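PDB 1ZUD: sulfur carrier protein ThiS adenylyltransferase from Escherichia coli, which catalyses the ATP-dependent adenylation of the C-terminal glycine carboxylate of the sulfur carrier protein ThiS in thiamin biosynthesis. Local coordinates for residues F154-Q167 with P215-S227. Sequence-based numbering, arbitrary orientation.
Sequences FGGQLMVLTPPWEQ and PAGELRLFDGKSS
Gly-156 and Phe-222, then Leu-158 and Arg-220, are hydrogen-bonded antiparallel pairs, each exchanging two backbone bonds; the straightest runs from Arg-220 N to Leu-158 O (2.8 Å, 178° at the hydrogen). Gly-224 N extends the ladder to Phe-154 O, and Gly-217 N reaches Val-160 O at the other end. Next to this last bond a water takes over, accepting from Val-160 N and donating to Glu-218 O (2.6 Å). Strands 155-161 and 218-223 thus lie side by side, their axes approaching to 4.7 Å, in the antiparallel part that continues the parallel Rossmann-type sheet of this E1-like adenylyltransferase, flanked by strands 146-152 and 228-233. With Leu-158 CG anti to the backbone N (chi1 164°), the leucine lies alongside Arg-220, pointing the same way, which brings CD2 3.5 Å above the plane of the Arg-220 guanidinium, over its centre. Helix 191-210 packs on Leu-158 and supplies Glu-204, the salt-bridge partner of Arg-220 NH1. Were Arg-220 replaced by an alanine, Glu-204 would probably lose this counter-charge and Leu-158 CD2 its flat partner. The opposite face, with Gln-157, Leu-219 and Leu-221, meets ThiS. Leu-221 CD2 rests alongside Gln-157 CG at 3.7 Å; the glutamine runs out extended beyond CG, its amide held by Gln-61 O and Ile-63 N of the ThiS chain. Met-159 CG is pressed tightly on Leu-219 CD1 (3.4 Å). Beyond the strands, Lys-225 CD lies over one face of the Phe-154 ring near its rim. At the end of strand 218-223, Asp-223 OD1 accepts from Lys-225 N (2.8 Å) in an Asx turn.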
# COMPACT_ATOMS: atom_id res chain seq x y z
N PHE C 154 -10.35 3.24 7.89
CA PHE C 154 -9.14 3.71 7.24
C PHE C 154 -7.90 2.96 7.79
O PHE C 154 -6.77 3.34 7.50
CB PHE C 154 -8.95 5.22 7.50
CG PHE C 154 -9.84 6.10 6.65
CD1 PHE C 154 -9.37 6.65 5.46
CD2 PHE C 154 -11.15 6.36 7.04
CE1 PHE C 154 -10.21 7.48 4.65
CE2 PHE C 154 -12.00 7.19 6.25
CZ PHE C 154 -11.53 7.74 5.07
N GLY C 155 -8.10 1.91 8.58
CA GLY C 155 -6.94 1.24 9.14
C GLY C 155 -6.61 -0.14 8.61
O GLY C 155 -7.50 -0.84 8.10
N GLY C 156 -5.32 -0.51 8.71
CA GLY C 156 -4.85 -1.81 8.23
C GLY C 156 -3.81 -2.40 9.17
O GLY C 156 -3.14 -1.63 9.86
N GLN C 157 -3.70 -3.73 9.20
CA GLN C 157 -2.73 -4.47 10.01
C GLN C 157 -2.13 -5.54 9.13
O GLN C 157 -2.84 -6.18 8.39
CB GLN C 157 -3.41 -5.12 11.24
CG GLN C 157 -4.14 -4.06 12.10
CD GLN C 157 -4.81 -4.62 13.40
OE1 GLN C 157 -5.11 -5.81 13.48
NE2 GLN C 157 -5.07 -3.74 14.37
N LEU C 158 -0.82 -5.77 9.24
CA LEU C 158 -0.17 -6.80 8.44
C LEU C 158 1.01 -7.46 9.25
O LEU C 158 1.70 -6.76 9.98
CB LEU C 158 0.40 -6.14 7.18
CG LEU C 158 1.43 -6.90 6.37
CD1 LEU C 158 0.74 -8.05 5.67
CD2 LEU C 158 2.08 -5.95 5.33
N MET C 159 1.20 -8.77 9.11
CA MET C 159 2.33 -9.46 9.76
C MET C 159 2.74 -10.62 8.90
O MET C 159 1.86 -11.32 8.32
CB MET C 159 1.95 -10.12 11.10
CG MET C 159 1.02 -9.44 11.97
SD MET C 159 0.78 -10.63 13.33
CE MET C 159 -0.91 -10.90 13.13
N VAL C 160 4.04 -10.88 8.85
CA VAL C 160 4.60 -12.05 8.14
C VAL C 160 5.10 -13.03 9.24
O VAL C 160 6.02 -12.68 10.02
CB VAL C 160 5.78 -11.69 7.24
CG1 VAL C 160 6.27 -12.98 6.56
CG2 VAL C 160 5.34 -10.63 6.16
N LEU C 161 4.50 -14.21 9.33
CA LEU C 161 4.89 -15.17 10.39
C LEU C 161 5.49 -16.38 9.73
O LEU C 161 4.87 -17.05 8.86
CB LEU C 161 3.67 -15.58 11.20
CG LEU C 161 2.75 -14.49 11.66
CD1 LEU C 161 1.40 -15.10 12.06
CD2 LEU C 161 3.40 -13.78 12.80
N THR C 162 6.74 -16.65 10.07
CA THR C 162 7.42 -17.79 9.43
C THR C 162 8.04 -18.73 10.46
O THR C 162 8.35 -18.31 11.56
CB THR C 162 8.60 -17.31 8.52
OG1 THR C 162 9.57 -16.63 9.34
CG2 THR C 162 8.09 -16.31 7.46
N PRO C 163 8.17 -20.03 10.11
CA PRO C 163 8.80 -21.05 10.99
C PRO C 163 10.25 -20.53 11.11
O PRO C 163 10.76 -19.95 10.16
CB PRO C 163 8.79 -22.33 10.13
CG PRO C 163 7.71 -22.14 9.17
CD PRO C 163 7.63 -20.62 8.88
N PRO C 164 10.98 -20.81 12.22
CA PRO C 164 10.60 -21.57 13.40
C PRO C 164 9.79 -20.77 14.37
O PRO C 164 9.82 -21.06 15.57
CB PRO C 164 11.95 -22.02 13.97
CG PRO C 164 12.76 -20.82 13.82
CD PRO C 164 12.37 -20.31 12.36
N TRP C 165 9.11 -19.72 13.88
CA TRP C 165 8.22 -18.95 14.75
C TRP C 165 8.90 -18.26 15.94
O TRP C 165 8.33 -18.17 17.04
CB TRP C 165 7.08 -19.86 15.28
CG TRP C 165 6.53 -20.78 14.28
CD1 TRP C 165 6.79 -22.12 14.15
CD2 TRP C 165 5.70 -20.42 13.15
NE1 TRP C 165 6.17 -22.61 13.00
CE2 TRP C 165 5.50 -21.59 12.38
CE3 TRP C 165 5.11 -19.23 12.72
CZ2 TRP C 165 4.73 -21.61 11.19
CZ3 TRP C 165 4.34 -19.24 11.53
CH2 TRP C 165 4.16 -20.42 10.79
N GLU C 166 10.08 -17.73 15.69
CA GLU C 166 10.87 -17.03 16.69
C GLU C 166 10.08 -15.91 17.40
O GLU C 166 10.27 -15.64 18.62
CB GLU C 166 12.12 -16.45 16.01
CG GLU C 166 13.07 -17.51 15.45
CD GLU C 166 14.23 -16.92 14.64
OE1 GLU C 166 14.78 -15.87 15.04
OE2 GLU C 166 14.60 -17.51 13.60
N GLN C 167 9.20 -15.24 16.66
CA GLN C 167 8.42 -14.15 17.25
C GLN C 167 7.00 -14.53 17.57
O GLN C 167 6.14 -13.64 17.72
CB GLN C 167 8.39 -12.89 16.34
CG GLN C 167 9.60 -11.97 16.54
CD GLN C 167 10.89 -12.57 15.97
OE1 GLN C 167 10.96 -12.96 14.81
NE2 GLN C 167 11.93 -12.62 16.80
N PRO C 215 12.51 -8.31 6.51
CA PRO C 215 12.04 -8.65 7.88
C PRO C 215 10.74 -9.47 7.96
O PRO C 215 9.92 -9.52 7.03
CB PRO C 215 11.92 -7.28 8.56
CG PRO C 215 11.55 -6.33 7.39
CD PRO C 215 12.45 -6.85 6.26
N ALA C 216 10.57 -10.16 9.09
CA ALA C 216 9.37 -10.93 9.36
C ALA C 216 9.18 -10.82 10.88
O ALA C 216 10.10 -10.36 11.60
CB ALA C 216 9.57 -12.41 8.90
N GLY C 217 8.01 -11.18 11.40
CA GLY C 217 7.80 -11.11 12.85
C GLY C 217 7.68 -9.69 13.36
O GLY C 217 8.09 -9.34 14.47
N GLU C 218 7.06 -8.88 12.52
CA GLU C 218 6.86 -7.47 12.75
C GLU C 218 5.38 -7.16 12.47
O GLU C 218 4.88 -7.56 11.44
CB GLU C 218 7.74 -6.82 11.71
CG GLU C 218 8.09 -5.41 11.80
CD GLU C 218 9.13 -5.09 10.71
OE1 GLU C 218 8.84 -5.34 9.50
OE2 GLU C 218 10.23 -4.62 11.07
N LEU C 219 4.67 -6.46 13.36
CA LEU C 219 3.30 -6.11 13.09
C LEU C 219 3.35 -4.68 12.47
O LEU C 219 3.96 -3.78 13.03
CB LEU C 219 2.46 -6.10 14.39
CG LEU C 219 1.05 -5.53 14.24
CD1 LEU C 219 0.24 -6.47 13.32
CD2 LEU C 219 0.38 -5.36 15.62
N ARG C 220 2.80 -4.54 11.25
CA ARG C 220 2.81 -3.25 10.56
C ARG C 220 1.38 -2.68 10.60
O ARG C 220 0.43 -3.33 10.22
CB ARG C 220 3.34 -3.47 9.15
CG ARG C 220 4.83 -3.81 9.20
CD ARG C 220 5.31 -4.63 8.00
NE ARG C 220 5.09 -3.91 6.73
CZ ARG C 220 5.30 -4.44 5.53
NH1 ARG C 220 5.74 -5.70 5.40
NH2 ARG C 220 5.02 -3.73 4.44
N LEU C 221 1.24 -1.48 11.12
CA LEU C 221 -0.08 -0.86 11.28
C LEU C 221 -0.16 0.38 10.40
O LEU C 221 0.75 1.21 10.35
CB LEU C 221 -0.34 -0.47 12.75
CG LEU C 221 -0.09 -1.61 13.79
CD1 LEU C 221 -0.23 -1.04 15.24
CD2 LEU C 221 -1.07 -2.75 13.63
N PHE C 222 -1.27 0.51 9.70
CA PHE C 222 -1.44 1.64 8.79
C PHE C 222 -2.65 2.48 9.21
O PHE C 222 -3.72 1.94 9.45
CB PHE C 222 -1.63 1.09 7.34
CG PHE C 222 -1.88 2.17 6.29
CD1 PHE C 222 -1.05 3.28 6.21
CD2 PHE C 222 -2.91 2.04 5.38
CE1 PHE C 222 -1.22 4.29 5.24
CE2 PHE C 222 -3.12 3.04 4.37
CZ PHE C 222 -2.28 4.15 4.31
N ASP C 223 -2.49 3.80 9.32
CA ASP C 223 -3.65 4.68 9.56
C ASP C 223 -3.76 5.48 8.19
O ASP C 223 -2.97 6.37 7.94
CB ASP C 223 -3.36 5.67 10.71
CG ASP C 223 -4.52 6.67 10.94
OD1 ASP C 223 -5.33 6.94 10.00
OD2 ASP C 223 -4.58 7.22 12.06
N GLY C 224 -4.75 5.14 7.37
CA GLY C 224 -4.92 5.76 6.06
C GLY C 224 -5.37 7.20 6.11
O GLY C 224 -5.34 7.90 5.09
N LYS C 225 -5.83 7.65 7.29
CA LYS C 225 -6.29 9.03 7.46
C LYS C 225 -5.14 9.94 7.82
O LYS C 225 -5.00 11.07 7.27
CB LYS C 225 -7.38 9.08 8.57
CG LYS C 225 -8.61 9.89 8.19
CD LYS C 225 -9.80 9.60 9.10
CE LYS C 225 -9.81 10.53 10.29
NZ LYS C 225 -9.91 11.95 9.85
N SER C 226 -4.30 9.51 8.77
CA SER C 226 -3.13 10.31 9.13
C SER C 226 -1.99 9.99 8.13
O SER C 226 -0.98 10.70 8.10
CB SER C 226 -2.64 9.96 10.55
OG SER C 226 -2.07 8.66 10.50
N SER C 227 -2.15 8.92 7.34
CA SER C 227 -1.13 8.51 6.34
C SER C 227 0.18 8.09 6.98
O SER C 227 1.27 8.33 6.44
CB SER C 227 -0.86 9.65 5.35
OG SER C 227 -2.06 9.94 4.64
O HOH W 1 6.10 -9.01 9.73